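Local coordinates for uncharacterized protein (Bacteroides ovatus, PDB 4QEY), which is of unknown function but belongs to a family of PLAT/LH2- and C2-like calcium-binding lipoproteins, so it may act at the bacterial cell envelope, at residues Lys14-Gln19 and Lys64-Thr69; Leu28-Gly33 and Tyr55-Val60; Ser20-Asp25 and Ala89-Lys94. One frame throughout, in Å; residues are numbered along the deposited sequence.

Interaction 1: Lys14-Gln19 and Lys64-Thr69. With EDO (1,2-ethanediol), chain N; EDO (1,2-ethanediol), chain L; EDO (1,2-ethanediol), chain O.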
# COMPACT_ATOMS: atom_id res chain seq x y z
N LYS A 14 4.45 0.04 9.49
CA LYS A 14 4.51 0.92 8.32
C LYS A 14 4.43 0.12 7.04
O LYS A 14 5.03 -0.95 6.94
CB LYS A 14 5.82 1.73 8.37
CG LYS A 14 6.09 2.72 7.24
CD LYS A 14 7.44 3.36 7.47
CE LYS A 14 7.86 4.37 6.44
NZ LYS A 14 9.21 4.91 6.76
N ILE A 15 3.69 0.63 6.05
CA ILE A 15 3.58 0.02 4.73
C ILE A 15 3.84 1.12 3.70
O ILE A 15 3.21 2.18 3.74
CB ILE A 15 2.24 -0.75 4.47
CG1 ILE A 15 2.07 -1.94 5.46
CG2 ILE A 15 2.20 -1.24 3.02
CD1 ILE A 15 0.78 -2.75 5.35
N VAL A 16 4.80 0.87 2.80
CA VAL A 16 5.16 1.78 1.72
C VAL A 16 4.73 1.13 0.40
O VAL A 16 5.05 -0.04 0.13
CB VAL A 16 6.67 2.14 1.73
CG1 VAL A 16 7.01 3.12 0.60
CG2 VAL A 16 7.09 2.72 3.07
N VAL A 17 3.97 1.88 -0.40
CA VAL A 17 3.51 1.48 -1.73
C VAL A 17 4.25 2.36 -2.73
O VAL A 17 4.31 3.58 -2.57
CB VAL A 17 1.95 1.55 -1.89
CG1 VAL A 17 1.51 1.10 -3.28
CG2 VAL A 17 1.26 0.72 -0.81
N GLU A 18 4.89 1.73 -3.72
CA GLU A 18 5.63 2.40 -4.79
C GLU A 18 5.12 1.94 -6.15
O GLU A 18 4.83 0.75 -6.32
CB GLU A 18 7.13 2.18 -4.68
CG GLU A 18 7.81 2.95 -3.56
CD GLU A 18 9.33 2.89 -3.53
OE1 GLU A 18 9.92 2.07 -4.26
OE2 GLU A 18 9.92 3.67 -2.75
N GLN A 19 5.03 2.87 -7.11
CA GLN A 19 4.62 2.55 -8.47
C GLN A 19 5.59 3.16 -9.47
O GLN A 19 6.14 4.24 -9.23
CB GLN A 19 3.19 3.02 -8.77
CG GLN A 19 2.96 4.54 -8.68
CD GLN A 19 1.61 4.94 -9.18
OE1 GLN A 19 1.00 4.24 -9.97
NE2 GLN A 19 1.13 6.09 -8.74
N LYS A 64 5.30 7.21 -4.58
CA LYS A 64 5.50 6.59 -3.28
C LYS A 64 4.44 7.10 -2.30
O LYS A 64 4.20 8.31 -2.21
CB LYS A 64 6.94 6.88 -2.79
CG LYS A 64 7.37 6.22 -1.48
CD LYS A 64 8.78 6.67 -1.12
CE LYS A 64 9.27 6.15 0.22
NZ LYS A 64 10.66 6.61 0.52
N ILE A 65 3.77 6.18 -1.61
CA ILE A 65 2.78 6.46 -0.56
C ILE A 65 3.20 5.67 0.65
O ILE A 65 3.48 4.48 0.54
CB ILE A 65 1.30 6.19 -0.97
CG1 ILE A 65 0.84 7.15 -2.07
CG2 ILE A 65 0.34 6.29 0.23
CD1 ILE A 65 0.69 8.69 -1.69
N SER A 66 3.23 6.33 1.79
CA SER A 66 3.60 5.73 3.06
C SER A 66 2.51 5.96 4.10
O SER A 66 1.86 7.01 4.11
CB SER A 66 4.92 6.30 3.55
OG SER A 66 5.27 5.78 4.82
N CYS A 67 2.32 4.96 4.96
CA CYS A 67 1.38 5.03 6.07
C CYS A 67 1.98 4.27 7.27
O CYS A 67 2.53 3.19 7.08
CB CYS A 67 0.02 4.48 5.67
SG CYS A 67 -1.27 4.77 6.90
N GLN A 68 1.93 4.86 8.47
CA GLN A 68 2.48 4.24 9.68
C GLN A 68 1.63 4.54 10.92
O GLN A 68 0.86 5.49 10.94
CB GLN A 68 3.93 4.73 9.94
CG GLN A 68 4.04 6.21 10.30
CD GLN A 68 5.45 6.71 10.27
OE1 GLN A 68 6.09 6.72 9.22
NE2 GLN A 68 5.91 7.23 11.38
N THR A 69 1.81 3.72 11.97
CA THR A 69 1.19 3.86 13.29
C THR A 69 2.18 4.51 14.26
O THR A 69 3.30 4.86 13.89
CB THR A 69 0.73 2.49 13.85
OG1 THR A 69 1.87 1.66 14.07
CG2 THR A 69 -0.26 1.79 13.00
C1 EDO N . 8.91 -0.61 -8.02
O1 EDO N . 7.69 -0.04 -8.49
C2 EDO N . 9.49 0.36 -6.96
O2 EDO N . 9.71 1.68 -7.48
C1 EDO L . -1.38 5.82 -11.23
O1 EDO L . -0.84 4.67 -11.83
C2 EDO L . -2.78 5.45 -10.77
O2 EDO L . -3.43 6.51 -10.12
C1 EDO O . 12.67 2.78 5.66
O1 EDO O . 11.69 3.23 4.73
C2 EDO O . 11.96 1.95 6.72
O2 EDO O . 10.94 2.75 7.31
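K14 sets CG anti to its backbone N (chi1 180°) and runs extended beyond it, side by side with Q68 and past S66. Its CB meets Q68 CB at 3.9 Å. Farther out, the methylene CE lies 3.4 Å from S66 OG, which is itself anti to the backbone N (chi1 177°). V16 follows on the same face, its CG1 touching K64 CG at 3.8 Å where the two side chains cross obliquely. K64, also extended, lies alongside E18 and points the same way, so that its CD is 3.6 Å from E18 OE2. The strands run antiparallel, at 171°. I15 and C67 form one hydrogen-bonded pair, V17 and I65 the next, the bond from V17 N to I65 O measuring 2.8 Å. The side chains of these four residues turn to the other face, into the core of the beta sandwich, where I15 and C67 reach F32 and I65 reaches I30 of the opposing sheet. Strand 64-68 ends its sheet, whereas 13-21 is also paired to 92-101. Chemically the faces differ: that of I15, V17, I65 and C67 is largely apolar, whereas on the other V16 and the lysine methylenes lie among polar groups. E18 OE2 and K64 NZ, 4.5 Å apart, are beyond salt-bridge range, so this charge pair probably adds only a loose attraction to the four backbone bonds and the side-chain packing.

Interaction 2: Leu28-Gly33 and Tyr55-Val60; sequences LNIAFG and YLVNKV. With EDO (1,2-ethanediol), chain L.
N29 and K59 meet where the outer strand gives way to a turn: N29 OD1 accepts the backbone N-H of K59, its N 2.9 Å away and tilted 33° from the amide plane. With CG anti to the carbonyl carbon (chi1 -50°), the N29 amide lies by the turn; its other branch, ND2, is hydrogen-bonded to S81 OG on the neighbouring strand. Beside it L28 O takes the N-H of V60 at 2.8 Å, while V60 O accepts from Q19 NE2 and from O2 of a bound ethanediol. An alanine in place of N29 would probably leave the K59 N-H and S81 OG without these partners and the turn less firmly tied to the strand. Strand 55-57 is the edge of one of the two four-stranded antiparallel sheets of the beta sandwich. There I30 and V57 bond in both directions through N and O, as do F32 and Y55, with F32 N 2.7 Å from Y55 O. Y55 O also lies at the F32 ring edge, in plane. The two rings are nearly parallel (21°) but slid apart, F32 CD1 touching Y55 CD2 at 3.6 Å. Beyond the strand, V60 CG2 reaches I30 CG1 at 3.8 Å, the side chains crossing at about a right angle.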
# COMPACT_ATOMS: atom_id res chain seq x y z
N LEU A 28 -4.42 3.42 -9.55
CA LEU A 28 -3.98 2.73 -8.33
C LEU A 28 -4.79 3.27 -7.17
O LEU A 28 -4.76 4.49 -6.91
CB LEU A 28 -2.46 2.88 -8.09
CG LEU A 28 -1.90 2.31 -6.79
CD1 LEU A 28 -2.07 0.77 -6.73
CD2 LEU A 28 -0.47 2.68 -6.61
N ASN A 29 -5.56 2.38 -6.51
CA ASN A 29 -6.40 2.70 -5.36
C ASN A 29 -5.90 1.90 -4.20
O ASN A 29 -5.76 0.68 -4.33
CB ASN A 29 -7.88 2.44 -5.67
CG ASN A 29 -8.32 3.07 -6.96
OD1 ASN A 29 -8.42 4.29 -7.07
ND2 ASN A 29 -8.51 2.23 -7.98
N ILE A 30 -5.53 2.56 -3.10
CA ILE A 30 -4.98 1.84 -1.96
C ILE A 30 -5.71 2.29 -0.68
O ILE A 30 -6.18 3.42 -0.56
CB ILE A 30 -3.44 1.96 -1.82
CG1 ILE A 30 -2.97 3.42 -1.77
CG2 ILE A 30 -2.72 1.22 -2.96
CD1 ILE A 30 -1.39 3.64 -1.71
N ALA A 31 -5.89 1.33 0.24
CA ALA A 31 -6.53 1.53 1.52
C ALA A 31 -5.67 0.93 2.61
O ALA A 31 -5.20 -0.19 2.47
CB ALA A 31 -7.93 0.92 1.53
N PHE A 32 -5.44 1.70 3.68
CA PHE A 32 -4.65 1.30 4.84
C PHE A 32 -5.50 1.31 6.09
O PHE A 32 -6.33 2.21 6.30
CB PHE A 32 -3.44 2.21 5.06
CG PHE A 32 -2.45 2.35 3.93
CD1 PHE A 32 -2.64 3.30 2.94
CD2 PHE A 32 -1.27 1.62 3.93
CE1 PHE A 32 -1.69 3.49 1.93
CE2 PHE A 32 -0.30 1.82 2.94
CZ PHE A 32 -0.52 2.75 1.94
N GLY A 33 -5.29 0.29 6.90
CA GLY A 33 -5.96 0.09 8.17
C GLY A 33 -4.97 -0.48 9.16
O GLY A 33 -4.10 -1.26 8.77
N TYR A 55 -6.81 5.26 6.06
CA TYR A 55 -6.20 6.08 5.03
C TYR A 55 -6.49 5.45 3.66
O TYR A 55 -6.03 4.36 3.34
CB TYR A 55 -4.70 6.25 5.29
CG TYR A 55 -3.99 7.14 4.31
CD1 TYR A 55 -4.47 8.41 4.00
CD2 TYR A 55 -2.74 6.78 3.80
CE1 TYR A 55 -3.81 9.25 3.11
CE2 TYR A 55 -2.04 7.63 2.94
CZ TYR A 55 -2.58 8.87 2.61
OH TYR A 55 -1.89 9.70 1.76
N LEU A 56 -7.35 6.12 2.91
CA LEU A 56 -7.82 5.71 1.59
C LEU A 56 -7.37 6.72 0.53
O LEU A 56 -7.68 7.90 0.64
CB LEU A 56 -9.35 5.57 1.60
CG LEU A 56 -9.98 4.26 2.17
CD1 LEU A 56 -9.61 3.97 3.65
CD2 LEU A 56 -11.48 4.33 2.10
N VAL A 57 -6.57 6.27 -0.45
CA VAL A 57 -6.08 7.11 -1.54
C VAL A 57 -6.61 6.54 -2.87
O VAL A 57 -6.20 5.45 -3.29
CB VAL A 57 -4.53 7.25 -1.56
CG1 VAL A 57 -4.10 8.39 -2.48
CG2 VAL A 57 -3.97 7.46 -0.17
N ASN A 58 -7.50 7.27 -3.53
CA ASN A 58 -8.01 6.88 -4.86
C ASN A 58 -7.16 7.52 -5.92
O ASN A 58 -6.79 8.69 -5.76
CB ASN A 58 -9.48 7.25 -5.03
CG ASN A 58 -10.44 6.42 -4.23
OD1 ASN A 58 -10.26 5.21 -4.02
ND2 ASN A 58 -11.53 7.04 -3.84
N LYS A 59 -6.84 6.78 -7.00
CA LYS A 59 -6.05 7.23 -8.16
C LYS A 59 -4.76 7.94 -7.67
O LYS A 59 -4.58 9.14 -7.90
CB LYS A 59 -6.89 8.14 -9.08
CG LYS A 59 -8.14 7.44 -9.60
CD LYS A 59 -9.13 8.37 -10.30
CE LYS A 59 -10.32 7.57 -10.78
NZ LYS A 59 -11.39 8.42 -11.36
N VAL A 60 -3.88 7.18 -6.99
CA VAL A 60 -2.58 7.61 -6.46
C VAL A 60 -1.75 8.22 -7.60
O VAL A 60 -1.50 7.55 -8.59
CB VAL A 60 -1.84 6.44 -5.78
CG1 VAL A 60 -0.47 6.86 -5.29
CG2 VAL A 60 -2.65 5.86 -4.63
C1 EDO L . -1.38 5.82 -11.23
O1 EDO L . -0.84 4.67 -11.83
C2 EDO L . -2.78 5.45 -10.77
O2 EDO L . -3.43 6.51 -10.12

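Interaction 3: Ser20-Asp25 and Ala89-Lys94; sequences SGNTDD and AGKKLK. With EDO (1,2-ethanediol), chain N; EDO (1,2-ethanediol), chain L; EDO (1,2-ethanediol), chain M.
S20 and K94 form a hydrogen-bonded antiparallel pair near the end of strand 13-21, where it lies beside the beginning of 92-101, in the beta sandwich; just beyond, N22 centres an inverse gamma turn. Packing is tight up to the turn. K94 N points almost straight at S20 O (2.9 Å, N-H...O angle 178°), and N22 N is bonded to K92 O at 2.7 Å. The N22 amide extends the pairing: OD1 accepts K92 N at 2.9 Å, in the amide plane and on a lone pair. G21 permits the approach, because a CB there would run into K92 O as well as into the carbonyl O of S20. Toward the interior, L93 places CG anti to its backbone N (chi1 -168°); its CD1 lies 3.4 Å from S20 O and also touches T23 CG2, the two side chains crossing at about a right angle. The outer side is looser. The exposed chains of K92 and K94 lead away from 20-25 toward E112 on the next strand. Past the turn, D25 faces K91, which is bent at chi2 (-66°) with its methylenes closer to the carboxylate than its charge is: D25 OD2 is 3.3 Å from K91 CD but 3.8 Å from K91 NZ, a long salt bridge.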
# COMPACT_ATOMS: atom_id res chain seq x y z
N SER A 20 5.80 2.48 -10.59
CA SER A 20 6.65 2.94 -11.69
C SER A 20 6.12 2.36 -13.00
O SER A 20 5.29 1.46 -12.98
CB SER A 20 8.12 2.59 -11.46
OG SER A 20 8.39 1.20 -11.42
N GLY A 21 6.57 2.90 -14.12
CA GLY A 21 6.16 2.48 -15.44
C GLY A 21 5.20 3.45 -16.07
O GLY A 21 5.33 4.67 -15.88
N ASN A 22 4.21 2.91 -16.78
CA ASN A 22 3.19 3.69 -17.48
C ASN A 22 2.09 4.06 -16.51
O ASN A 22 0.95 3.65 -16.70
CB ASN A 22 2.65 2.88 -18.66
CG ASN A 22 3.69 2.51 -19.67
OD1 ASN A 22 3.87 1.35 -19.99
ND2 ASN A 22 4.41 3.49 -20.19
N THR A 23 2.44 4.84 -15.48
CA THR A 23 1.55 5.21 -14.36
C THR A 23 0.30 5.99 -14.85
O THR A 23 -0.74 5.93 -14.20
CB THR A 23 2.31 6.02 -13.29
OG1 THR A 23 2.91 7.15 -13.92
CG2 THR A 23 3.36 5.18 -12.54
N ASP A 24 0.38 6.65 -15.99
CA ASP A 24 -0.74 7.42 -16.53
C ASP A 24 -1.83 6.52 -17.15
O ASP A 24 -2.98 6.97 -17.33
CB ASP A 24 -0.24 8.41 -17.59
CG ASP A 24 0.67 9.51 -17.04
OD1 ASP A 24 0.69 9.71 -15.80
OD2 ASP A 24 1.31 10.21 -17.86
N ASP A 25 -1.49 5.25 -17.46
CA ASP A 25 -2.39 4.30 -18.11
C ASP A 25 -3.08 3.34 -17.12
O ASP A 25 -3.75 2.40 -17.53
CB ASP A 25 -1.60 3.49 -19.14
CG ASP A 25 -1.07 4.34 -20.27
OD1 ASP A 25 -1.86 5.09 -20.86
OD2 ASP A 25 0.14 4.25 -20.55
N ALA A 89 -2.39 -2.37 -25.75
CA ALA A 89 -1.74 -3.52 -25.12
C ALA A 89 -0.25 -3.25 -24.89
O ALA A 89 0.37 -2.52 -25.67
CB ALA A 89 -1.92 -4.76 -25.98
N GLY A 90 0.29 -3.83 -23.83
CA GLY A 90 1.71 -3.71 -23.50
C GLY A 90 2.10 -2.60 -22.55
O GLY A 90 3.30 -2.40 -22.33
N LYS A 91 1.12 -1.85 -22.00
CA LYS A 91 1.38 -0.81 -21.00
C LYS A 91 1.67 -1.50 -19.68
O LYS A 91 0.93 -2.40 -19.29
CB LYS A 91 0.21 0.19 -20.90
CG LYS A 91 -0.09 0.96 -22.20
CD LYS A 91 1.04 1.89 -22.62
CE LYS A 91 0.63 2.83 -23.72
NZ LYS A 91 1.69 3.83 -24.00
N LYS A 92 2.79 -1.16 -19.03
CA LYS A 92 3.22 -1.83 -17.81
C LYS A 92 3.20 -0.94 -16.59
O LYS A 92 3.57 0.24 -16.65
CB LYS A 92 4.65 -2.41 -17.97
CG LYS A 92 4.85 -3.40 -19.11
CD LYS A 92 6.26 -3.98 -19.13
CE LYS A 92 6.43 -5.01 -20.23
NZ LYS A 92 7.76 -5.68 -20.18
N LEU A 93 2.82 -1.54 -15.46
CA LEU A 93 2.85 -0.91 -14.15
C LEU A 93 3.57 -1.84 -13.21
O LEU A 93 3.23 -3.01 -13.12
CB LEU A 93 1.47 -0.53 -13.58
CG LEU A 93 1.53 0.39 -12.33
CD1 LEU A 93 1.88 1.80 -12.72
CD2 LEU A 93 0.23 0.40 -11.60
N LYS A 94 4.56 -1.30 -12.51
CA LYS A 94 5.33 -2.01 -11.49
C LYS A 94 4.90 -1.50 -10.14
O LYS A 94 4.87 -0.28 -9.92
CB LYS A 94 6.85 -1.83 -11.70
CG LYS A 94 7.60 -2.96 -12.31
CD LYS A 94 9.08 -2.66 -12.16
CE LYS A 94 9.96 -3.63 -12.91
NZ LYS A 94 11.39 -3.22 -12.87
C1 EDO N . 8.91 -0.61 -8.02
O1 EDO N . 7.69 -0.04 -8.49
C2 EDO N . 9.49 0.36 -6.96
O2 EDO N . 9.71 1.68 -7.48
C1 EDO L . -1.38 5.82 -11.23
O1 EDO L . -0.84 4.67 -11.83
C2 EDO L . -2.78 5.45 -10.77
O2 EDO L . -3.43 6.51 -10.12
C1 EDO M . -3.05 8.50 -13.14
O1 EDO M . -3.31 7.48 -14.11
C2 EDO M . -4.37 9.00 -12.46
O2 EDO M . -5.01 7.92 -11.78

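Interactions 1 and 3 share strand 13-21 and one sheet of the sandwich, their centres about 20 Å apart; in the first the strand pairs with 64-68, in the third its end pairs with 92-101. Interaction 2 belongs to the opposing sheet. Its centre is about 10 Å from that of interaction 1, and side chains of the two meet across the core, I65 packing against V60 among them. Along the chain, interaction 2 falls between the two segments of each of the others, while interactions 1 and 3 alternate. Residues 22-25 lead directly from one sheet to the other, and 58-63 lead back, so the two sheets are joined by these connections and by the packing between interactions 1 and 2.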